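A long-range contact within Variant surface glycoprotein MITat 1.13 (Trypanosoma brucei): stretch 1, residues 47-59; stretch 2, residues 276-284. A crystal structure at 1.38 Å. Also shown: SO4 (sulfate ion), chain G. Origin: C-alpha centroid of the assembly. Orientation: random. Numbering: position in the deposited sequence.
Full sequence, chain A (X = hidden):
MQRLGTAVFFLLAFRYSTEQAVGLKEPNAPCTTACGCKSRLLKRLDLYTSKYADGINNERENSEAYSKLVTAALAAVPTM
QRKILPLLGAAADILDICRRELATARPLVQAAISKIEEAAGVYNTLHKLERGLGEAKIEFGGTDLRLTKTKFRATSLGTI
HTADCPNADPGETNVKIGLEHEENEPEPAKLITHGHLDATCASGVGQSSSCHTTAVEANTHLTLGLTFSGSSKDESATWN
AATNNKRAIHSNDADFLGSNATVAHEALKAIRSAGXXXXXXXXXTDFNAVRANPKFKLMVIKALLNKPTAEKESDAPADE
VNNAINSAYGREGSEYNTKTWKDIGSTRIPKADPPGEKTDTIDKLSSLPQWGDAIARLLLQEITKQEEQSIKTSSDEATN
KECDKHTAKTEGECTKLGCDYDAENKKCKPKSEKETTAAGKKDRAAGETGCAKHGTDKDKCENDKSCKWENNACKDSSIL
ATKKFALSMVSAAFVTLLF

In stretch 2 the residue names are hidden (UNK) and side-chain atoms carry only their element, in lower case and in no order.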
# COMPACT_ATOMS: atom_id res chain seq x y z
N LEU A 47 3.75 -5.78 -11.14
CA LEU A 47 3.85 -5.05 -12.41
C LEU A 47 3.41 -3.60 -12.24
O LEU A 47 4.00 -2.66 -12.81
CB LEU A 47 2.95 -5.69 -13.47
CG LEU A 47 3.19 -7.16 -13.79
CD1 LEU A 47 2.14 -7.61 -14.79
CD2 LEU A 47 4.58 -7.38 -14.30
N TYR A 48 2.32 -3.40 -11.49
CA TYR A 48 1.77 -2.07 -11.30
C TYR A 48 2.51 -1.30 -10.23
O TYR A 48 2.76 -0.10 -10.39
CB TYR A 48 0.28 -2.16 -10.95
CG TYR A 48 -0.55 -2.91 -11.97
CD1 TYR A 48 -0.69 -4.29 -11.89
CD2 TYR A 48 -1.22 -2.25 -12.99
CE1 TYR A 48 -1.45 -4.97 -12.79
CE2 TYR A 48 -1.97 -2.94 -13.92
CZ TYR A 48 -2.09 -4.31 -13.81
OH TYR A 48 -2.85 -5.05 -14.71
N THR A 49 2.86 -1.94 -9.11
CA THR A 49 3.55 -1.17 -8.07
C THR A 49 4.98 -0.83 -8.46
O THR A 49 5.49 0.23 -8.05
CB THR A 49 3.53 -1.92 -6.73
OG1 THR A 49 4.17 -3.19 -6.89
CG2 THR A 49 2.10 -2.14 -6.28
N SER A 50 5.61 -1.65 -9.28
CA SER A 50 6.96 -1.34 -9.73
C SER A 50 6.95 -0.14 -10.65
O SER A 50 7.80 0.74 -10.53
CB SER A 50 7.57 -2.54 -10.47
OG SER A 50 8.99 -2.39 -10.56
N LYS A 51 5.97 -0.06 -11.56
CA LYS A 51 5.87 1.12 -12.42
C LYS A 51 5.49 2.36 -11.61
O LYS A 51 5.98 3.46 -11.90
CB LYS A 51 4.84 0.88 -13.51
CG LYS A 51 5.26 -0.18 -14.55
CD LYS A 51 6.51 0.20 -15.36
CE LYS A 51 6.85 -0.85 -16.41
NZ LYS A 51 8.14 -0.60 -17.09
N TYR A 52 4.60 2.21 -10.64
CA TYR A 52 4.25 3.34 -9.79
C TYR A 52 5.48 3.87 -9.07
O TYR A 52 5.71 5.09 -9.04
CB TYR A 52 3.15 2.93 -8.79
CG TYR A 52 2.64 4.07 -7.95
CD1 TYR A 52 1.67 4.94 -8.43
CD2 TYR A 52 3.13 4.28 -6.67
CE1 TYR A 52 1.22 6.00 -7.68
CE2 TYR A 52 2.69 5.35 -5.92
CZ TYR A 52 1.72 6.18 -6.41
OH TYR A 52 1.29 7.23 -5.64
N ALA A 53 6.31 2.97 -8.53
CA ALA A 53 7.54 3.38 -7.85
C ALA A 53 8.51 4.07 -8.80
O ALA A 53 9.20 5.02 -8.42
CB ALA A 53 8.19 2.17 -7.18
N ASP A 54 8.58 3.58 -10.03
CA ASP A 54 9.38 4.25 -11.04
C ASP A 54 8.87 5.67 -11.20
O ASP A 54 9.65 6.63 -11.30
CB ASP A 54 9.26 3.51 -12.37
CG ASP A 54 9.98 2.19 -12.38
OD1 ASP A 54 10.84 1.96 -11.51
OD2 ASP A 54 9.68 1.38 -13.29
N GLY A 55 7.54 5.83 -11.23
CA GLY A 55 7.00 7.17 -11.37
C GLY A 55 7.32 8.05 -10.17
O GLY A 55 7.63 9.24 -10.32
N ILE A 56 7.27 7.49 -8.96
CA ILE A 56 7.62 8.26 -7.77
C ILE A 56 9.06 8.73 -7.84
O ILE A 56 9.36 9.89 -7.54
CB ILE A 56 7.36 7.41 -6.51
CG1 ILE A 56 5.86 7.26 -6.31
CG2 ILE A 56 8.06 7.97 -5.32
CD1 ILE A 56 5.17 8.43 -5.69
N ASN A 57 9.97 7.84 -8.23
CA ASN A 57 11.37 8.22 -8.39
C ASN A 57 11.53 9.28 -9.48
O ASN A 57 12.28 10.25 -9.30
CB ASN A 57 12.20 6.97 -8.71
CG ASN A 57 12.31 6.04 -7.53
OD1 ASN A 57 12.41 6.46 -6.38
ND2 ASN A 57 12.29 4.73 -7.81
N ASN A 58 10.77 9.16 -10.56
CA ASN A 58 10.89 10.13 -11.65
C ASN A 58 10.41 11.49 -11.19
O ASN A 58 10.96 12.52 -11.61
CB ASN A 58 10.10 9.66 -12.87
CG ASN A 58 10.76 8.52 -13.60
OD1 ASN A 58 11.92 8.17 -13.36
ND2 ASN A 58 10.03 7.96 -14.52
N GLU A 59 9.35 11.54 -10.39
CA GLU A 59 8.85 12.81 -9.88
C GLU A 59 9.87 13.46 -8.98
O GLU A 59 10.01 14.70 -8.97
CB GLU A 59 7.52 12.61 -9.13
CG GLU A 59 6.75 13.87 -8.76
CD GLU A 59 7.25 14.60 -7.52
OE1 GLU A 59 7.90 14.01 -6.63
OE2 GLU A 59 6.96 15.81 -7.43
N UNK A 276 -3.54 4.30 -15.99
CA UNK A 276 -2.70 4.72 -14.87
C UNK A 276 -1.58 3.73 -14.55
O UNK A 276 -1.00 3.81 -13.46
c UNK A 276 -3.55 4.97 -13.64
N UNK A 277 -1.28 2.81 -15.47
CA UNK A 277 -0.29 1.78 -15.18
C UNK A 277 1.13 2.30 -15.14
O UNK A 277 1.98 1.70 -14.47
o UNK A 277 -1.66 0.03 -16.22
c UNK A 277 -0.39 0.65 -16.21
N UNK A 278 1.45 3.39 -15.83
CA UNK A 278 2.83 3.85 -15.95
C UNK A 278 2.87 5.36 -15.77
O UNK A 278 3.21 6.11 -16.69
o UNK A 278 2.64 3.95 -18.40
c UNK A 278 3.45 3.47 -17.31
c UNK A 278 3.63 1.96 -17.47
N UNK A 279 2.52 5.84 -14.58
CA UNK A 279 2.50 7.29 -14.34
C UNK A 279 3.89 7.88 -14.28
O UNK A 279 4.86 7.26 -13.87
c UNK A 279 2.17 5.05 -13.38
c UNK A 279 2.18 6.11 -12.28
c UNK A 279 1.82 7.41 -12.98
N UNK A 280 3.98 9.16 -14.68
CA UNK A 280 5.21 9.94 -14.57
C UNK A 280 6.39 9.23 -15.24
O UNK A 280 7.46 9.06 -14.65
s UNK A 280 6.97 11.49 -13.13
c UNK A 280 5.56 10.28 -13.12
N UNK A 281 6.18 8.80 -16.49
CA UNK A 281 7.27 8.14 -17.20
C UNK A 281 8.22 9.11 -17.89
O UNK A 281 9.29 8.69 -18.33
c UNK A 281 6.73 7.16 -18.24
o UNK A 281 6.01 7.79 -19.28
N UNK A 282 7.88 10.41 -17.99
CA UNK A 282 8.68 11.37 -18.75
C UNK A 282 9.62 12.10 -17.81
O UNK A 282 9.26 12.39 -16.66
o UNK A 282 6.96 11.75 -20.41
c UNK A 282 7.76 12.38 -19.43
N UNK A 283 10.82 12.39 -18.30
CA UNK A 283 11.87 13.04 -17.52
C UNK A 283 12.31 14.33 -18.19
O UNK A 283 12.56 14.37 -19.41
c UNK A 283 13.08 12.14 -17.34
c UNK A 283 12.79 11.39 -14.94
c UNK A 283 13.00 10.96 -16.38
c UNK A 283 14.28 10.14 -16.50
N UNK A 284 12.43 15.39 -17.39
CA UNK A 284 12.98 16.65 -17.85
C UNK A 284 14.36 16.47 -18.46
O UNK A 284 14.73 17.18 -19.40
c UNK A 284 13.01 17.63 -16.66
c UNK A 284 11.44 18.74 -14.98
c UNK A 284 13.88 18.86 -16.97
c UNK A 284 11.59 18.09 -16.33
S SO4 G . 2.57 6.70 -2.34
O1 SO4 G . 1.45 7.48 -1.90
O2 SO4 G . 3.20 7.36 -3.46
O3 SO4 G . 2.13 5.40 -2.75
O4 SO4 G . 3.52 6.57 -1.27
O HOH W 1 5.60 4.69 -14.49

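Position 276 carries one side-chain carbon and nothing beyond it. It makes no contact with the helix of residues 47-59. A lone CB identifies Ala 276.

Position 277 has one carbon followed by one oxygen. The oxygen lies at the edge of the Tyr 48 ring, near its plane, 3.8 Å from Tyr 48 CE2. A carbon bearing a single oxygen, with no second branch, indicates serine, so this is Ser 277. Its backbone also packs on the helix: Ser 277 O is 3.1 Å from Lys 51 CB.

At position 278 the first carbon carries one oxygen and one carbon. The branch carbon lies 4.0 Å from Lys 51 CG. This fork is that of threonine: Thr 278.

Position 279 has three carbons that close a ring onto the backbone N. The middle ring carbon is 4.1 Å from Tyr 52 CD1, an apolar contact. Only proline has this ring: Pro 279. Its carbonyl faces the helix, with Pro 279 O 3.3 Å from Gly 55 CA in a CA-H...O contact.

Position 280 has one carbon and then one sulfur. The sulfur is 3.6 Å from Asn 58 CB and 3.6 Å from Glu 59 N. The residue is Cys 280, bonded covalently to a group elsewhere in the structure. Its CB is 3.6 Å from Gly 55 O.

Position 281 has one carbon and one oxygen, and its CB points away from the helix. It is Ser 281.

Position 282 again has one carbon and one oxygen; its CB points away, and it makes no contact with the helix. It is Ser 282.

Position 283 has four carbons, forked at the second. One terminal carbon is 3.7 Å from Asn 58 OD1. The fork identifies Leu 283.

Position 284 has four carbons, forked at the first, with one arm two carbons long. It does not reach the helix. It is Ile 284.

The contact depends on close backbone approach. Gly 55 and Cys 280 have CA atoms 4.6 Å apart. Gly 55 has no side chain; an ideal CB there would lie 2.4 Å from Pro 279 O, a clash. One direct hydrogen bond joins the stretches: Asn 58 ND2 donates to Cys 280 O at 2.8 Å, nearly straight at 168°. A water adds a bridge, donating to Lys 51 O at 2.9 Å and to Pro 279 O at 2.7 Å. Packing around Tyr 48, Tyr 52 and the cysteine sulfur completes the contact, which buries 478 Å² in total.

Stretch 2 276-284: ASTPCSSLI
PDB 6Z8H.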